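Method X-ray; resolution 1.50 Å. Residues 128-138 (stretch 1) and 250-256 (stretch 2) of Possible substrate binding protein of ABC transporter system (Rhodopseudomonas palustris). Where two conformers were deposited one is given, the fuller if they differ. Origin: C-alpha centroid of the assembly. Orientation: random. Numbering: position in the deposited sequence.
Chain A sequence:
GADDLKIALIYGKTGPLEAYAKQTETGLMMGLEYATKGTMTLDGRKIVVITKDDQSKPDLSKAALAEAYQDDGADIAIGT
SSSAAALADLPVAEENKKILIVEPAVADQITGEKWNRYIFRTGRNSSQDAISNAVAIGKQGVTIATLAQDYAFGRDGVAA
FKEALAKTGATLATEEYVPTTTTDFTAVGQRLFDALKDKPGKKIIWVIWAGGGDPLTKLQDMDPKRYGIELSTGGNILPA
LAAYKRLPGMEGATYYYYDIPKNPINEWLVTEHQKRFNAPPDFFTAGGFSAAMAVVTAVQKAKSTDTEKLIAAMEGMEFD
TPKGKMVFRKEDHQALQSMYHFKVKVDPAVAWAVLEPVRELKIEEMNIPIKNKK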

# COMPACT_ATOMS: atom_id res chain seq x y z
N GLN A 128 5.34 4.61 -3.86
CA GLN A 128 4.03 5.25 -4.00
C GLN A 128 3.61 5.93 -2.68
O GLN A 128 3.11 7.07 -2.70
CB GLN A 128 2.98 4.27 -4.51
CG GLN A 128 3.13 4.02 -6.06
CD GLN A 128 2.29 2.82 -6.51
OE1 GLN A 128 2.37 1.74 -5.92
NE2 GLN A 128 1.52 3.00 -7.56
N ASP A 129 3.83 5.26 -1.55
CA ASP A 129 3.51 5.90 -0.27
C ASP A 129 4.28 7.24 -0.11
O ASP A 129 3.71 8.30 0.12
CB ASP A 129 3.78 4.95 0.89
CG ASP A 129 2.64 3.95 1.12
OD1 ASP A 129 1.50 4.25 0.73
OD2 ASP A 129 2.90 2.91 1.77
N ALA A 130 5.60 7.20 -0.30
CA ALA A 130 6.41 8.36 -0.05
C ALA A 130 6.13 9.48 -1.04
O ALA A 130 6.02 10.63 -0.66
CB ALA A 130 7.92 7.93 -0.08
N ILE A 131 6.01 9.12 -2.31
CA ILE A 131 5.75 10.08 -3.34
C ILE A 131 4.39 10.76 -3.17
O ILE A 131 4.26 11.99 -3.31
CB ILE A 131 5.90 9.40 -4.74
CG1 ILE A 131 7.36 9.06 -4.98
CG2 ILE A 131 5.36 10.29 -5.85
CD1 ILE A 131 7.62 8.06 -6.13
N SER A 132 3.35 9.97 -2.91
CA SER A 132 2.05 10.54 -2.68
C SER A 132 2.09 11.57 -1.53
O SER A 132 1.42 12.60 -1.60
CB SER A 132 1.00 9.45 -2.38
OG SER A 132 1.26 8.76 -1.16
N ASN A 133 2.84 11.30 -0.47
CA ASN A 133 2.99 12.28 0.60
C ASN A 133 3.63 13.58 0.16
O ASN A 133 3.18 14.67 0.50
CB ASN A 133 3.70 11.66 1.81
CG ASN A 133 2.76 10.88 2.68
OD1 ASN A 133 2.21 11.45 3.65
ND2 ASN A 133 2.51 9.61 2.35
N ALA A 134 4.68 13.48 -0.66
CA ALA A 134 5.36 14.67 -1.16
C ALA A 134 4.44 15.50 -2.04
O ALA A 134 4.40 16.73 -1.92
CB ALA A 134 6.64 14.29 -1.93
N VAL A 135 3.69 14.84 -2.93
CA VAL A 135 2.77 15.51 -3.82
C VAL A 135 1.61 16.13 -3.00
O VAL A 135 1.13 17.24 -3.32
CB VAL A 135 2.26 14.53 -4.91
CG1 VAL A 135 1.07 15.11 -5.69
CG2 VAL A 135 3.44 14.13 -5.83
N ALA A 136 1.19 15.45 -1.93
CA ALA A 136 0.11 15.96 -1.10
C ALA A 136 0.51 17.27 -0.41
O ALA A 136 -0.23 18.27 -0.49
CB ALA A 136 -0.29 14.92 -0.04
N ILE A 137 1.68 17.28 0.24
CA ILE A 137 2.00 18.40 1.13
C ILE A 137 2.95 19.44 0.54
O ILE A 137 3.11 20.52 1.08
CB ILE A 137 2.54 17.90 2.48
CG1 ILE A 137 3.97 17.32 2.36
CG2 ILE A 137 1.56 16.85 3.08
CD1 ILE A 137 4.59 16.90 3.74
N GLY A 138 3.61 19.09 -0.55
CA GLY A 138 4.57 20.00 -1.19
C GLY A 138 3.92 21.05 -2.05
O GLY A 138 3.24 20.76 -3.03
N MSE A 250 -3.77 17.18 11.09
CA MSE A 250 -2.59 16.67 10.42
C MSE A 250 -2.95 16.26 9.00
O MSE A 250 -3.99 15.62 8.76
CB MSE A 250 -1.98 15.47 11.14
CG MSE A 250 -0.70 14.97 10.47
SE MSE A 250 0.31 13.78 11.58
CE MSE A 250 -0.91 12.45 11.63
N GLU A 251 -2.07 16.58 8.06
CA GLU A 251 -2.25 16.14 6.70
C GLU A 251 -1.13 15.21 6.25
O GLU A 251 -0.02 15.26 6.73
CB GLU A 251 -2.31 17.32 5.75
CG GLU A 251 -3.48 18.26 6.05
CD GLU A 251 -3.69 19.39 5.06
OE1 GLU A 251 -3.08 19.40 3.95
OE2 GLU A 251 -4.50 20.28 5.43
N GLY A 252 -1.45 14.43 5.24
CA GLY A 252 -0.56 13.48 4.64
C GLY A 252 -1.25 12.81 3.49
O GLY A 252 -2.35 13.25 3.07
N ALA A 253 -0.67 11.69 3.04
CA ALA A 253 -1.34 10.86 2.06
C ALA A 253 -1.45 9.43 2.51
O ALA A 253 -0.62 8.95 3.26
CB ALA A 253 -0.59 10.92 0.71
N THR A 254 -2.50 8.78 2.03
CA THR A 254 -2.80 7.39 2.36
C THR A 254 -3.17 6.55 1.15
O THR A 254 -3.71 7.03 0.14
CB THR A 254 -3.93 7.30 3.45
OG1 THR A 254 -3.93 5.97 4.01
CG2 THR A 254 -5.31 7.73 2.90
N TYR A 255 -2.92 5.25 1.28
CA TYR A 255 -3.31 4.27 0.27
C TYR A 255 -4.84 4.11 0.21
O TYR A 255 -5.41 3.86 -0.85
CB TYR A 255 -2.65 2.92 0.66
CG TYR A 255 -3.22 1.66 0.00
CD1 TYR A 255 -3.00 1.35 -1.34
CD2 TYR A 255 -3.94 0.78 0.75
CE1 TYR A 255 -3.51 0.18 -1.91
CE2 TYR A 255 -4.51 -0.34 0.18
CZ TYR A 255 -4.25 -0.67 -1.14
OH TYR A 255 -4.77 -1.83 -1.68
N TYR A 256 -5.49 4.20 1.35
CA TYR A 256 -6.92 3.92 1.47
C TYR A 256 -7.47 4.43 2.80
O TYR A 256 -6.79 4.43 3.81
CB TYR A 256 -7.19 2.42 1.36
CG TYR A 256 -8.67 2.02 1.32
CD1 TYR A 256 -9.45 2.15 0.16
CD2 TYR A 256 -9.28 1.46 2.44
CE1 TYR A 256 -10.78 1.75 0.15
CE2 TYR A 256 -10.60 1.06 2.44
CZ TYR A 256 -11.35 1.24 1.28
OH TYR A 256 -12.67 0.82 1.31
O HOH W 1 -0.57 4.40 2.79
O HOH W 2 0.40 7.00 1.10

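A single helix side chain, that of Asn133, bonds to both backbone polar groups of one strand residue, Ala253. Its OD1 accepts a hydrogen bond from Ala253 N at 3.0 Å with a nearly straight angle of 159°, while its ND2 gives a weak one to Ala253 O at 3.3 Å. An amide suits this place because it carries an acceptor and a donor side by side, much as a neighboring strand's backbone would offer them. The second proton of ND2 is not wasted: Asn133 ND2 also donates to Asp129 O, one turn back, at 2.9 Å and 174°, which ties the amide to its own helix.

The backbones lie close here, with the CA atoms of Asn133 and Ala253 4.8 Å apart. Small residues fit such a gap. The methyl of Ala253 points toward the helix, where its CB lies 3.4 Å from Ser132 OG and 4.1 Å from Ala136 CB. At Gly252 an ideal CB would sit a tight 3.2 Å from Asn133 OD1, so glycine leaves that oxygen room.

Toward Tyr255, water takes over. Asp129 OD1, a charged acceptor, has two waters placed to donate to it; one accepts from Tyr255 N at 2.9 Å, and the other lies within donating reach of Asp129 OD1, Ser132 OG (3.0 Å) and, weakly, Ala253 O (3.1 Å), more acceptors than its two protons can serve at once.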